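PDB 5GZT: chitinase from Paenibacillus sp. FPU-7, which probably cuts the beta-1,4 linkages within chitin chains at random as an endo-acting glycoside hydrolase of family 18. Local coordinates for residues Q276-W289 / N615-Q627. Sequence-based numbering, arbitrary orientation.
Sequences QGKIVSYIPAWVDW and NNLAGFMYWEYSQ
Val-280 CG1 packs beside Met-621 CG (3.9 Å) on the same side of parallel strands 278-284 and 619-623, the first and last of a family 18 TIM barrel, whose pairing closes the ring. Backbone bonds alternate from Lys-278 N on Ala-618 O (3.0 Å) to Tyr-282 N on Tyr-622 O. Past the cis peptide joining Trp-623 to Glu-624, Tyr-625 N rather than Glu-624 N takes Tyr-282 O (2.9 Å, 179°). The CB of Glu-624 rests 3.4 Å from Tyr-282 O. Its CG lies over one face of the Trp-623 ring, offset toward the rim. The chain bends at chi2 (86°), setting Glu-624 CD 3.7 Å from Pro-284 CG. Glu-624 OE2 accepts from Ser-626 OG (2.6 Å) on its syn lone pair and from Ser-626 N, while OE1 takes a water bridging to Trp-286 NE1. With an alanine in place of Glu-624, both Ser-626 donors and that water would probably lose their acceptor, leaving the hydroxyl free to turn. Alongside, the Tyr-282 ring meets Trp-623 obliquely, planes 56° apart, and its hydroxyl bonds Asp-407, the last aspartate of the family's DxDxE signature. The carboxylate thus pins Ser-626 within its own turn and reaches the other segment by packing and water; Trp-623, cis-linked at the last strand's C-terminal end, probably lines the substrate cleft, as in other family 18 chitinases.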
ATOM      1  N   GLN B 276      -9.468   5.459   1.196  1.00 34.95           N
ATOM      2  CA  GLN B 276      -8.494   5.444   0.104  1.00 38.35           C
ATOM      3  C   GLN B 276      -7.054   5.573   0.670  1.00 32.89           C
ATOM      4  O   GLN B 276      -6.845   5.928   1.818  1.00 33.06           O
ATOM      5  CB  GLN B 276      -8.764   6.596  -0.877  1.00 31.50           C
ATOM      6  CG  GLN B 276     -10.010   6.464  -1.724  1.00 31.03           C
ATOM      7  CD  GLN B 276     -10.199   7.693  -2.638  1.00 31.44           C
ATOM      8  OE1 GLN B 276      -9.263   8.469  -2.872  1.00 27.11           O
ATOM      9  NE2 GLN B 276     -11.409   7.871  -3.160  1.00 31.88           N
ATOM     10  N   GLY B 277      -6.067   5.314  -0.177  1.00 33.88           N
ATOM     11  CA  GLY B 277      -4.672   5.568   0.170  1.00 26.69           C
ATOM     12  C   GLY B 277      -3.837   4.361   0.582  1.00 24.09           C
ATOM     13  O   GLY B 277      -2.711   4.509   1.060  1.00 26.78           O
ATOM     14  N   LYS B 278      -4.294   3.171   0.322  1.00 21.61           N
ATOM     15  CA  LYS B 278      -3.457   2.027   0.666  1.00 25.17           C
ATOM     16  C   LYS B 278      -2.254   1.914  -0.300  1.00 26.33           C
ATOM     17  O   LYS B 278      -2.377   2.169  -1.524  1.00 25.47           O
ATOM     18  CB  LYS B 278      -4.232   0.721   0.589  1.00 25.88           C
ATOM     19  CG  LYS B 278      -5.213   0.464   1.714  1.00 28.80           C
ATOM     20  CD  LYS B 278      -5.656  -1.010   1.659  1.00 29.24           C
ATOM     21  CE  LYS B 278      -6.622  -1.349   0.545  1.00 29.08           C
ATOM     22  NZ  LYS B 278      -7.974  -0.937   1.059  1.00 33.15           N
ATOM     23  N   ILE B 279      -1.114   1.517   0.250  1.00 28.00           N
ATOM     24  CA  ILE B 279       0.076   1.181  -0.561  1.00 26.23           C
ATOM     25  C   ILE B 279       0.519  -0.175  -0.145  1.00 24.71           C
ATOM     26  O   ILE B 279       0.945  -0.352   0.969  1.00 27.91           O
ATOM     27  CB  ILE B 279       1.187   2.193  -0.422  1.00 27.20           C
ATOM     28  CG1 ILE B 279       0.702   3.587  -0.888  1.00 28.08           C
ATOM     29  CG2 ILE B 279       2.360   1.728  -1.287  1.00 28.54           C
ATOM     30  CD1 ILE B 279       1.660   4.695  -0.510  1.00 28.28           C
ATOM     31  N   VAL B 280       0.268  -1.158  -0.995  1.00 25.83           N
ATOM     32  CA  VAL B 280       0.632  -2.531  -0.752  1.00 26.61           C
ATOM     33  C   VAL B 280       2.003  -2.826  -1.387  1.00 25.27           C
ATOM     34  O   VAL B 280       2.119  -2.873  -2.596  1.00 25.72           O
ATOM     35  CB  VAL B 280      -0.395  -3.490  -1.325  1.00 25.71           C
ATOM     36  CG1 VAL B 280       0.108  -4.927  -1.272  1.00 25.05           C
ATOM     37  CG2 VAL B 280      -1.680  -3.379  -0.496  1.00 30.18           C
ATOM     38  N   SER B 281       3.004  -2.951  -0.539  1.00 26.16           N
ATOM     39  CA  SER B 281       4.371  -3.326  -0.918  1.00 26.26           C
ATOM     40  C   SER B 281       4.629  -4.830  -0.793  1.00 23.92           C
ATOM     41  O   SER B 281       4.652  -5.348   0.307  1.00 25.68           O
ATOM     42  CB  SER B 281       5.374  -2.511  -0.089  1.00 27.16           C
ATOM     43  OG  SER B 281       6.728  -2.972  -0.265  1.00 24.82           O
ATOM     44  N   TYR B 282       4.766  -5.534  -1.908  1.00 23.56           N
ATOM     45  CA  TYR B 282       5.142  -6.954  -1.914  1.00 26.07           C
ATOM     46  C   TYR B 282       6.617  -6.996  -1.583  1.00 29.69           C
ATOM     47  O   TYR B 282       7.387  -6.191  -2.123  1.00 27.26           O
ATOM     48  CB  TYR B 282       4.938  -7.650  -3.263  1.00 27.92           C
ATOM     49  CG  TYR B 282       3.566  -8.250  -3.473  1.00 31.48           C
ATOM     50  CD1 TYR B 282       2.521  -7.487  -3.985  1.00 31.36           C
ATOM     51  CD2 TYR B 282       3.297  -9.566  -3.183  1.00 27.81           C
ATOM     52  CE1 TYR B 282       1.261  -8.045  -4.215  1.00 31.28           C
ATOM     53  CE2 TYR B 282       2.029 -10.103  -3.396  1.00 30.03           C
ATOM     54  CZ  TYR B 282       1.002  -9.341  -3.907  1.00 28.22           C
ATOM     55  OH  TYR B 282      -0.257  -9.865  -4.167  1.00 25.52           O
ATOM     56  N   ILE B 283       6.999  -7.919  -0.696  1.00 29.94           N
ATOM     57  CA  ILE B 283       8.378  -8.110  -0.252  1.00 28.19           C
ATOM     58  C   ILE B 283       8.702  -9.570  -0.427  1.00 27.80           C
ATOM     59  O   ILE B 283       7.993 -10.399   0.088  1.00 27.50           O
ATOM     60  CB  ILE B 283       8.535  -7.738   1.224  1.00 32.84           C
ATOM     61  CG1 ILE B 283       8.650  -6.220   1.362  1.00 38.91           C
ATOM     62  CG2 ILE B 283       9.781  -8.401   1.834  1.00 33.70           C
ATOM     63  CD1 ILE B 283      10.081  -5.692   1.360  1.00 38.02           C
ATOM     64  N   PRO B 284       9.808  -9.899  -1.124  1.00 27.97           N
ATOM     65  CA  PRO B 284      10.077 -11.257  -1.472  1.00 24.59           C
ATOM     66  C   PRO B 284      10.691 -12.032  -0.294  1.00 24.51           C
ATOM     67  O   PRO B 284      11.551 -11.516   0.420  1.00 28.87           O
ATOM     68  CB  PRO B 284      11.150 -11.133  -2.558  1.00 25.88           C
ATOM     69  CG  PRO B 284      11.848  -9.891  -2.236  1.00 28.82           C
ATOM     70  CD  PRO B 284      10.790  -8.973  -1.707  1.00 27.92           C
ATOM     71  N   ALA B 285      10.310 -13.280  -0.203  1.00 27.68           N
ATOM     72  CA  ALA B 285      10.733 -14.149   0.887  1.00 28.76           C
ATOM     73  C   ALA B 285      12.165 -14.584   0.737  1.00 30.34           C
ATOM     74  O   ALA B 285      12.784 -14.983   1.713  1.00 31.26           O
ATOM     75  CB  ALA B 285       9.834 -15.374   0.945  1.00 27.09           C
ATOM     76  N   TRP B 286      12.692 -14.455  -0.464  1.00 27.70           N
ATOM     77  CA  TRP B 286      13.978 -15.046  -0.840  1.00 29.22           C
ATOM     78  C   TRP B 286      15.103 -14.063  -0.679  1.00 28.03           C
ATOM     79  O   TRP B 286      16.196 -14.352  -1.076  1.00 28.53           O
ATOM     80  CB  TRP B 286      13.927 -15.607  -2.286  1.00 28.80           C
ATOM     81  CG  TRP B 286      13.227 -14.761  -3.322  1.00 31.76           C
ATOM     82  CD1 TRP B 286      13.755 -13.718  -4.040  1.00 32.30           C
ATOM     83  CD2 TRP B 286      11.873 -14.896  -3.773  1.00 31.12           C
ATOM     84  NE1 TRP B 286      12.803 -13.203  -4.920  1.00 27.27           N
ATOM     85  CE2 TRP B 286      11.636 -13.869  -4.728  1.00 32.20           C
ATOM     86  CE3 TRP B 286      10.821 -15.746  -3.420  1.00 30.94           C
ATOM     87  CZ2 TRP B 286      10.418 -13.730  -5.396  1.00 33.48           C
ATOM     88  CZ3 TRP B 286       9.608 -15.585  -4.027  1.00 35.14           C
ATOM     89  CH2 TRP B 286       9.406 -14.595  -5.016  1.00 37.41           C
ATOM     90  N   VAL B 287      14.830 -12.860  -0.197  1.00 27.59           N
ATOM     91  CA  VAL B 287      15.888 -11.994   0.289  1.00 29.60           C
ATOM     92  C   VAL B 287      16.007 -12.272   1.788  1.00 31.31           C
ATOM     93  O   VAL B 287      14.970 -12.497   2.519  1.00 29.55           O
ATOM     94  CB  VAL B 287      15.555 -10.500  -0.009  1.00 31.60           C
ATOM     95  CG1 VAL B 287      16.535  -9.526   0.642  1.00 33.48           C
ATOM     96  CG2 VAL B 287      15.498 -10.286  -1.513  1.00 29.94           C
ATOM     97  N   ASP B 288      17.246 -12.226   2.255  1.00 28.04           N
ATOM     98  CA  ASP B 288      17.518 -12.385   3.670  1.00 29.55           C
ATOM     99  C   ASP B 288      17.435 -11.056   4.300  1.00 27.51           C
ATOM    100  O   ASP B 288      18.372 -10.278   4.251  1.00 29.28           O
ATOM    101  CB  ASP B 288      18.874 -13.070   3.880  1.00 32.82           C
ATOM    102  CG  ASP B 288      19.232 -13.257   5.345  1.00 32.25           C
ATOM    103  OD1 ASP B 288      18.700 -12.574   6.266  1.00 31.60           O
ATOM    104  OD2 ASP B 288      20.068 -14.111   5.542  1.00 35.60           O
ATOM    105  N   TRP B 289      16.261 -10.749   4.863  1.00 28.99           N
ATOM    106  CA  TRP B 289      16.001  -9.414   5.307  1.00 28.84           C
ATOM    107  C   TRP B 289      16.818  -9.026   6.497  1.00 34.34           C
ATOM    108  O   TRP B 289      17.071  -7.832   6.678  1.00 30.06           O
ATOM    109  CB  TRP B 289      14.498  -9.149   5.519  1.00 30.71           C
ATOM    110  CG  TRP B 289      13.868  -9.057   4.194  1.00 28.73           C
ATOM    111  CD1 TRP B 289      13.074  -9.964   3.597  1.00 30.57           C
ATOM    112  CD2 TRP B 289      14.077  -8.017   3.248  1.00 27.95           C
ATOM    113  NE1 TRP B 289      12.776  -9.569   2.326  1.00 28.89           N
ATOM    114  CE2 TRP B 289      13.372  -8.363   2.088  1.00 25.57           C
ATOM    115  CE3 TRP B 289      14.799  -6.813   3.279  1.00 29.85           C
ATOM    116  CZ2 TRP B 289      13.350  -7.563   0.951  1.00 26.33           C
ATOM    117  CZ3 TRP B 289      14.766  -5.994   2.161  1.00 31.17           C
ATOM    118  CH2 TRP B 289      14.037  -6.381   0.993  1.00 27.79           C
ATOM    119  N   ASN B 615     -10.037   8.051 -10.034  1.00 23.89           N
ATOM    120  CA  ASN B 615     -11.153   7.085 -10.052  1.00 26.24           C
ATOM    121  C   ASN B 615     -11.573   6.570  -8.689  1.00 25.95           C
ATOM    122  O   ASN B 615     -12.257   5.569  -8.612  1.00 29.67           O
ATOM    123  CB  ASN B 615     -10.821   5.983 -10.960  1.00 25.83           C
ATOM    124  CG  ASN B 615     -10.686   6.461 -12.334  1.00 28.77           C
ATOM    125  OD1 ASN B 615     -11.680   6.597 -12.999  1.00 31.23           O
ATOM    126  ND2 ASN B 615      -9.455   6.779 -12.780  1.00 27.98           N
ATOM    127  N   ASN B 616     -11.104   7.222  -7.633  1.00 22.33           N
ATOM    128  CA  ASN B 616     -11.378   6.843  -6.286  1.00 30.40           C
ATOM    129  C   ASN B 616     -11.186   5.349  -6.051  1.00 31.78           C
ATOM    130  O   ASN B 616     -12.010   4.677  -5.433  1.00 26.54           O
ATOM    131  CB  ASN B 616     -12.768   7.363  -5.868  1.00 29.17           C
ATOM    132  CG  ASN B 616     -12.795   8.848  -5.879  1.00 29.20           C
ATOM    133  OD1 ASN B 616     -12.129   9.540  -5.097  1.00 35.50           O
ATOM    134  ND2 ASN B 616     -13.520   9.358  -6.792  1.00 33.63           N
ATOM    135  N   LEU B 617      -9.999   4.881  -6.461  1.00 28.82           N
ATOM    136  CA  LEU B 617      -9.602   3.488  -6.215  1.00 24.56           C
ATOM    137  C   LEU B 617      -8.981   3.351  -4.852  1.00 22.44           C
ATOM    138  O   LEU B 617      -8.738   4.325  -4.120  1.00 24.60           O
ATOM    139  CB  LEU B 617      -8.714   3.001  -7.394  1.00 23.57           C
ATOM    140  CG  LEU B 617      -9.314   3.232  -8.757  1.00 23.65           C
ATOM    141  CD1 LEU B 617      -8.409   2.857  -9.931  1.00 24.40           C
ATOM    142  CD2 LEU B 617     -10.582   2.438  -8.890  1.00 27.25           C
ATOM    143  N   ALA B 618      -8.779   2.106  -4.462  1.00 25.79           N
ATOM    144  CA  ALA B 618      -8.330   1.746  -3.094  1.00 25.93           C
ATOM    145  C   ALA B 618      -6.875   2.145  -2.787  1.00 25.89           C
ATOM    146  O   ALA B 618      -6.471   2.411  -1.605  1.00 22.35           O
ATOM    147  CB  ALA B 618      -8.539   0.231  -2.906  1.00 26.38           C
ATOM    148  N   GLY B 619      -6.077   2.186  -3.855  1.00 22.18           N
ATOM    149  CA  GLY B 619      -4.679   2.513  -3.710  1.00 20.54           C
ATOM    150  C   GLY B 619      -3.785   1.860  -4.773  1.00 22.91           C
ATOM    151  O   GLY B 619      -4.280   1.412  -5.849  1.00 22.60           O
ATOM    152  N   PHE B 620      -2.487   1.778  -4.425  1.00 21.65           N
ATOM    153  CA  PHE B 620      -1.409   1.405  -5.293  1.00 19.95           C
ATOM    154  C   PHE B 620      -0.718   0.169  -4.743  1.00 19.92           C
ATOM    155  O   PHE B 620      -0.208   0.165  -3.618  1.00 18.53           O
ATOM    156  CB  PHE B 620      -0.426   2.591  -5.377  1.00 20.72           C
ATOM    157  CG  PHE B 620       0.439   2.625  -6.661  1.00 20.73           C
ATOM    158  CD1 PHE B 620       1.141   1.488  -7.125  1.00 20.69           C
ATOM    159  CD2 PHE B 620       0.672   3.813  -7.328  1.00 20.76           C
ATOM    160  CE1 PHE B 620       1.926   1.542  -8.274  1.00 18.24           C
ATOM    161  CE2 PHE B 620       1.465   3.847  -8.461  1.00 19.25           C
ATOM    162  CZ  PHE B 620       2.100   2.704  -8.916  1.00 17.52           C
ATOM    163  N   MET B 621      -0.683  -0.902  -5.528  1.00 20.58           N
ATOM    164  CA  MET B 621       0.059  -2.138  -5.151  1.00 21.65           C
ATOM    165  C   MET B 621       1.292  -2.258  -6.083  1.00 21.82           C
ATOM    166  O   MET B 621       1.186  -1.888  -7.245  1.00 18.16           O
ATOM    167  CB  MET B 621      -0.806  -3.388  -5.370  1.00 21.64           C
ATOM    168  CG  MET B 621      -0.056  -4.699  -5.202  1.00 22.87           C
ATOM    169  SD  MET B 621       0.749  -5.337  -6.656  1.00 23.53           S
ATOM    170  CE  MET B 621      -0.618  -6.062  -7.586  1.00 21.22           C
ATOM    171  N   TYR B 622       2.412  -2.784  -5.594  1.00 20.40           N
ATOM    172  CA  TYR B 622       3.556  -3.032  -6.471  1.00 20.79           C
ATOM    173  C   TYR B 622       4.394  -4.255  -6.134  1.00 20.73           C
ATOM    174  O   TYR B 622       4.523  -4.602  -4.966  1.00 21.02           O
ATOM    175  CB  TYR B 622       4.423  -1.781  -6.515  1.00 21.44           C
ATOM    176  CG  TYR B 622       4.900  -1.191  -5.183  1.00 20.34           C
ATOM    177  CD1 TYR B 622       5.911  -1.786  -4.415  1.00 23.69           C
ATOM    178  CD2 TYR B 622       4.383  -0.031  -4.727  1.00 20.95           C
ATOM    179  CE1 TYR B 622       6.354  -1.194  -3.176  1.00 20.09           C
ATOM    180  CE2 TYR B 622       4.849   0.591  -3.585  1.00 21.49           C
ATOM    181  CZ  TYR B 622       5.837  -0.006  -2.789  1.00 21.26           C
ATOM    182  OH  TYR B 622       6.225   0.716  -1.634  1.00 21.03           O
ATOM    183  N   TRP B 623       4.892  -4.900  -7.196  1.00 19.14           N
ATOM    184  CA  TRP B 623       5.773  -6.028  -7.158  1.00 20.62           C
ATOM    185  C   TRP B 623       7.109  -5.577  -7.723  1.00 20.74           C
ATOM    186  O   TRP B 623       7.130  -5.147  -8.885  1.00 17.95           O
ATOM    187  CB  TRP B 623       5.271  -7.108  -8.112  1.00 20.00           C
ATOM    188  CG  TRP B 623       6.199  -8.271  -8.132  1.00 23.05           C
ATOM    189  CD1 TRP B 623       7.251  -8.487  -8.980  1.00 23.96           C
ATOM    190  CD2 TRP B 623       6.169  -9.366  -7.246  1.00 21.87           C
ATOM    191  NE1 TRP B 623       7.877  -9.645  -8.662  1.00 24.72           N
ATOM    192  CE2 TRP B 623       7.254 -10.210  -7.591  1.00 25.63           C
ATOM    193  CE3 TRP B 623       5.350  -9.729  -6.200  1.00 21.15           C
ATOM    194  CZ2 TRP B 623       7.542 -11.378  -6.895  1.00 26.33           C
ATOM    195  CZ3 TRP B 623       5.649 -10.925  -5.489  1.00 24.17           C
ATOM    196  CH2 TRP B 623       6.692 -11.738  -5.865  1.00 25.53           C
ATOM    197  N   GLU B 624       8.216  -5.622  -6.978  1.00 21.41           N
ATOM    198  CA  GLU B 624       8.264  -5.825  -5.544  1.00 20.01           C
ATOM    199  C   GLU B 624       9.348  -4.891  -4.976  1.00 20.85           C
ATOM    200  O   GLU B 624      10.234  -4.413  -5.705  1.00 16.11           O
ATOM    201  CB  GLU B 624       8.465  -7.314  -5.144  1.00 20.32           C
ATOM    202  CG  GLU B 624       9.516  -8.155  -5.897  1.00 21.67           C
ATOM    203  CD  GLU B 624      10.916  -8.027  -5.328  1.00 20.37           C
ATOM    204  OE1 GLU B 624      11.736  -8.808  -5.749  1.00 24.88           O
ATOM    205  OE2 GLU B 624      11.212  -7.124  -4.515  1.00 21.88           O
ATOM    206  N   TYR B 625       9.202  -4.588  -3.696  1.00 19.80           N
ATOM    207  CA  TYR B 625       9.918  -3.462  -3.041  1.00 21.75           C
ATOM    208  C   TYR B 625      11.419  -3.500  -3.257  1.00 20.75           C
ATOM    209  O   TYR B 625      12.013  -2.435  -3.429  1.00 23.08           O
ATOM    210  CB  TYR B 625       9.575  -3.394  -1.566  1.00 19.26           C
ATOM    211  CG  TYR B 625      10.169  -2.228  -0.792  1.00 21.10           C
ATOM    212  CD1 TYR B 625       9.510  -1.036  -0.683  1.00 19.70           C
ATOM    213  CD2 TYR B 625      11.425  -2.343  -0.150  1.00 20.91           C
ATOM    214  CE1 TYR B 625      10.079   0.058  -0.052  1.00 20.00           C
ATOM    215  CE2 TYR B 625      11.947  -1.281   0.577  1.00 20.93           C
ATOM    216  CZ  TYR B 625      11.289  -0.090   0.608  1.00 20.64           C
ATOM    217  OH  TYR B 625      11.793   1.013   1.286  1.00 22.45           O
ATOM    218  N   SER B 626      12.008  -4.696  -3.279  1.00 21.54           N
ATOM    219  CA  SER B 626      13.488  -4.798  -3.343  1.00 22.88           C
ATOM    220  C   SER B 626      14.114  -4.440  -4.691  1.00 22.08           C
ATOM    221  O   SER B 626      15.352  -4.352  -4.822  1.00 21.31           O
ATOM    222  CB  SER B 626      13.944  -6.209  -2.931  1.00 22.93           C
ATOM    223  OG  SER B 626      13.758  -7.230  -3.935  1.00 26.18           O
ATOM    224  N   GLN B 627      13.283  -4.279  -5.731  1.00 22.80           N
ATOM    225  CA  GLN B 627      13.777  -3.956  -7.083  1.00 20.14           C
ATOM    226  C   GLN B 627      13.958  -2.488  -7.336  1.00 19.74           C
ATOM    227  O   GLN B 627      14.437  -2.110  -8.399  1.00 18.87           O
ATOM    228  CB  GLN B 627      12.756  -4.526  -8.084  1.00 20.96           C
ATOM    229  CG  GLN B 627      12.607  -6.027  -8.059  1.00 19.62           C
ATOM    230  CD  GLN B 627      11.396  -6.527  -8.860  1.00 20.89           C
ATOM    231  OE1 GLN B 627      10.341  -5.847  -9.031  1.00 22.83           O
ATOM    232  NE2 GLN B 627      11.514  -7.710  -9.326  1.00 19.28           N
TER
HETATM  233  O   HOH W   1     -12.760   5.194  -2.496  1.00 44.50           O
HETATM  234  O   HOH W   2      -6.338   5.309  -2.867  1.00 24.02           O
HETATM  235  O   HOH W   3      -8.251   1.886   0.489  1.00 30.84           O
HETATM  236  O   HOH W   4      13.949 -10.685  -6.000  1.00 43.50           O